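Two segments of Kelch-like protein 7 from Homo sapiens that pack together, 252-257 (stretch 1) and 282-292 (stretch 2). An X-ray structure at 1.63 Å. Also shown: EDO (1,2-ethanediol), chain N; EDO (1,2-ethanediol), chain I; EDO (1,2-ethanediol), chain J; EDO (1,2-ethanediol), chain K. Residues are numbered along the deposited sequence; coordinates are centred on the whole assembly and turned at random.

Stretch 1 252-257: VLAGFQ
Stretch 2 282-292: RAFPVTSCLIC

This contact illustrates how two chain segments, at least 29 residues apart wherever they touch, can be joined by a single direct hydrogen bond, a bridging water and a small apolar patch, burying 338 Å² in all. Stretch 1 ends a strand at Ala 254 and runs on as loop; stretch 2 loops from Ala 283 through a type I beta turn, Val 286 to Cys 289, before entering a strand at Leu 290. The turn is closed by Cys 289 N donating to Val 286 O at 3.3 Å, with Thr 287 (phi/psi -73/-23) and Ser 288 (-96/26) at its corners.

The register is set by three CA pairs, each 5.1 Å apart: Leu 253 with Ala 283, Ala 254 with Phe 284, and Gly 255 with Thr 287. Both stretches thus advance in the same direction, but stretch 2 spends extra residues between the second and third pairs. The direct bond runs from Phe 284 N to Leu 253 O, 2.8 Å long and nearly straight at 166°. Leu 253, at -106/-14, departs from extended geometry, whereas Ala 254 (-158/161) and Gly 255 (-178/147) are extended. Two residues further along stretch 1, and at the same residue of stretch 2, water replaces direct pairing: it accepts from Gly 255 N at 3.1 Å and donates to Phe 284 O at 2.7 Å, so both polar groups of the backbone are satisfied across a wider gap.

Ala 254 shows how much a methyl group can do when the partner chain curves around it. Ala 254 CB lies 4.0 Å from Phe 284 CB, 4.3 Å from Cys 289 SG and 3.7 Å from Phe 284 O. Phe 284 (chi1 t, -159°) points its CA-to-CB bond toward stretch 1, but its ring leads away; Cys 289 adopts p. One residue back on stretch 1, Leu 253 (m, t) meets Ile 291 (t, t), CD1 to CD1, at 4.2 Å.

Thr 287, chi1 p, points toward stretch 1 and brings its CG2 to 3.5 Å from Gly 255 O. Thr 287 OG1 lies 4.0 Å from Phe 256 CB; Phe 256 is t at chi1, and its ring extends away from the contact. Two 1,2-ethanediol molecules, probably from the crystallisation liquor, occupy the turn's polar margin: Thr 287 N donates to O1 of the chain N molecule at 3.1 Å, and O2 of the chain I molecule donates to Thr 287 O at 2.8 Å. Small molecules can therefore satisfy turn groups that the neighbouring stretch leaves unpaired.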

# COMPACT_ATOMS: atom_id res chain seq x y z
N VAL A 252 3.90 10.18 5.93
CA VAL A 252 4.95 9.41 5.24
C VAL A 252 5.93 9.00 6.34
O VAL A 252 6.65 9.84 6.92
CB VAL A 252 5.65 10.19 4.16
CG1 VAL A 252 6.69 9.31 3.43
CG2 VAL A 252 4.62 10.77 3.14
N LEU A 253 5.95 7.70 6.64
CA LEU A 253 6.61 7.19 7.81
C LEU A 253 7.92 6.48 7.49
O LEU A 253 8.69 6.19 8.38
CB LEU A 253 5.69 6.25 8.59
CG LEU A 253 4.44 6.85 9.17
CD1 LEU A 253 3.66 5.77 9.94
CD2 LEU A 253 4.76 8.04 10.08
N ALA A 254 8.12 6.17 6.21
CA ALA A 254 9.39 5.59 5.74
C ALA A 254 9.53 5.83 4.25
O ALA A 254 8.57 6.09 3.57
CB ALA A 254 9.44 4.06 6.05
N GLY A 255 10.73 5.74 3.76
CA GLY A 255 10.97 5.81 2.32
C GLY A 255 12.43 5.62 1.99
O GLY A 255 13.31 6.00 2.76
N PHE A 256 12.68 5.01 0.84
CA PHE A 256 14.02 4.84 0.30
C PHE A 256 14.30 5.96 -0.65
O PHE A 256 13.54 6.21 -1.58
CB PHE A 256 14.12 3.50 -0.44
CG PHE A 256 15.48 3.23 -1.03
CD1 PHE A 256 16.61 3.36 -0.26
CD2 PHE A 256 15.62 2.87 -2.36
CE1 PHE A 256 17.88 3.12 -0.79
CE2 PHE A 256 16.88 2.61 -2.90
CZ PHE A 256 18.01 2.76 -2.11
N GLN A 257 15.41 6.63 -0.45
CA GLN A 257 15.74 7.80 -1.26
C GLN A 257 16.32 7.42 -2.61
O GLN A 257 16.09 8.15 -3.57
CB GLN A 257 16.71 8.72 -0.52
CG GLN A 257 16.80 10.13 -1.13
CD GLN A 257 17.71 10.26 -2.33
OE1 GLN A 257 18.68 9.51 -2.48
NE2 GLN A 257 17.40 11.24 -3.20
N ARG A 282 11.57 10.51 14.21
CA ARG A 282 12.32 9.75 13.23
C ARG A 282 11.42 8.84 12.43
O ARG A 282 10.45 8.27 12.95
CB ARG A 282 13.43 8.93 13.90
CG ARG A 282 14.64 9.76 14.33
CD ARG A 282 15.92 9.12 13.83
NE ARG A 282 17.10 9.54 14.58
CZ ARG A 282 18.26 8.88 14.63
NH1 ARG A 282 18.43 7.73 13.97
NH2 ARG A 282 19.26 9.36 15.36
N ALA A 283 11.77 8.69 11.16
CA ALA A 283 11.10 7.76 10.25
C ALA A 283 11.56 6.35 10.56
O ALA A 283 12.65 6.12 11.19
CB ALA A 283 11.39 8.15 8.79
N PHE A 284 10.75 5.38 10.13
CA PHE A 284 11.00 3.97 10.35
C PHE A 284 12.23 3.59 9.51
O PHE A 284 12.33 3.98 8.34
CB PHE A 284 9.77 3.15 9.92
CG PHE A 284 9.72 1.80 10.54
CD1 PHE A 284 9.59 1.69 11.89
CD2 PHE A 284 9.75 0.66 9.77
CE1 PHE A 284 9.54 0.47 12.50
CE2 PHE A 284 9.69 -0.58 10.38
CZ PHE A 284 9.59 -0.67 11.74
N PRO A 285 13.17 2.83 10.10
CA PRO A 285 14.43 2.57 9.37
C PRO A 285 14.36 1.42 8.36
O PRO A 285 15.26 1.27 7.54
CB PRO A 285 15.39 2.23 10.49
CG PRO A 285 14.52 1.63 11.57
CD PRO A 285 13.28 2.46 11.53
N VAL A 286 13.29 0.63 8.43
CA VAL A 286 13.06 -0.45 7.47
C VAL A 286 12.21 0.08 6.32
O VAL A 286 10.97 0.14 6.41
CB VAL A 286 12.38 -1.67 8.13
CG1 VAL A 286 12.25 -2.82 7.11
CG2 VAL A 286 13.16 -2.09 9.36
N THR A 287 12.89 0.48 5.25
CA THR A 287 12.24 1.19 4.15
C THR A 287 11.35 0.28 3.31
O THR A 287 10.45 0.76 2.65
CB THR A 287 13.30 1.93 3.25
OG1 THR A 287 14.15 0.99 2.62
CG2 THR A 287 14.14 2.92 4.08
N SER A 288 11.61 -1.02 3.34
CA SER A 288 10.77 -1.97 2.61
C SER A 288 9.68 -2.62 3.47
O SER A 288 9.21 -3.71 3.18
CB SER A 288 11.65 -3.04 2.00
OG SER A 288 12.35 -3.73 3.01
N CYS A 289 9.26 -1.94 4.52
CA CYS A 289 8.26 -2.44 5.42
C CYS A 289 6.90 -2.46 4.74
O CYS A 289 6.67 -1.81 3.72
CB CYS A 289 8.18 -1.56 6.66
SG CYS A 289 7.71 0.15 6.35
N LEU A 290 6.00 -3.24 5.32
CA LEU A 290 4.59 -3.19 5.03
C LEU A 290 3.93 -2.18 5.96
O LEU A 290 4.37 -2.00 7.12
CB LEU A 290 3.98 -4.59 5.20
CG LEU A 290 4.64 -5.66 4.35
CD1 LEU A 290 4.06 -7.01 4.72
CD2 LEU A 290 4.42 -5.33 2.88
N ILE A 291 2.93 -1.48 5.45
CA ILE A 291 2.24 -0.44 6.22
C ILE A 291 0.73 -0.50 6.01
O ILE A 291 0.25 -0.75 4.88
CB ILE A 291 2.79 0.97 5.81
CG1 ILE A 291 2.18 2.07 6.71
CG2 ILE A 291 2.60 1.22 4.30
CD1 ILE A 291 2.88 3.46 6.55
N CYS A 292 -0.04 -0.30 7.09
CA CYS A 292 -1.48 -0.20 6.98
C CYS A 292 -2.03 0.54 8.18
O CYS A 292 -1.35 0.68 9.21
CB CYS A 292 -2.15 -1.58 6.84
SG CYS A 292 -1.98 -2.65 8.25
C1 EDO N . 16.40 -1.46 4.17
O1 EDO N . 15.88 -0.22 4.63
C2 EDO N . 15.52 -2.56 4.68
O2 EDO N . 14.22 -2.38 4.11
C1 EDO I . 13.09 -0.63 -0.67
O1 EDO I . 13.77 -0.33 0.55
C2 EDO I . 12.16 0.52 -1.03
O2 EDO I . 11.06 0.68 -0.07
C1 EDO J . 16.15 14.93 -0.13
O1 EDO J . 15.15 15.45 -1.00
C2 EDO J . 16.44 13.51 -0.52
O2 EDO J . 16.86 13.44 -1.89
C1 EDO K . 15.65 10.25 -6.05
O1 EDO K . 16.65 9.22 -6.13
C2 EDO K . 15.67 11.16 -7.27
O2 EDO K . 15.73 10.36 -8.45
O HOH W 1 12.71 5.63 6.19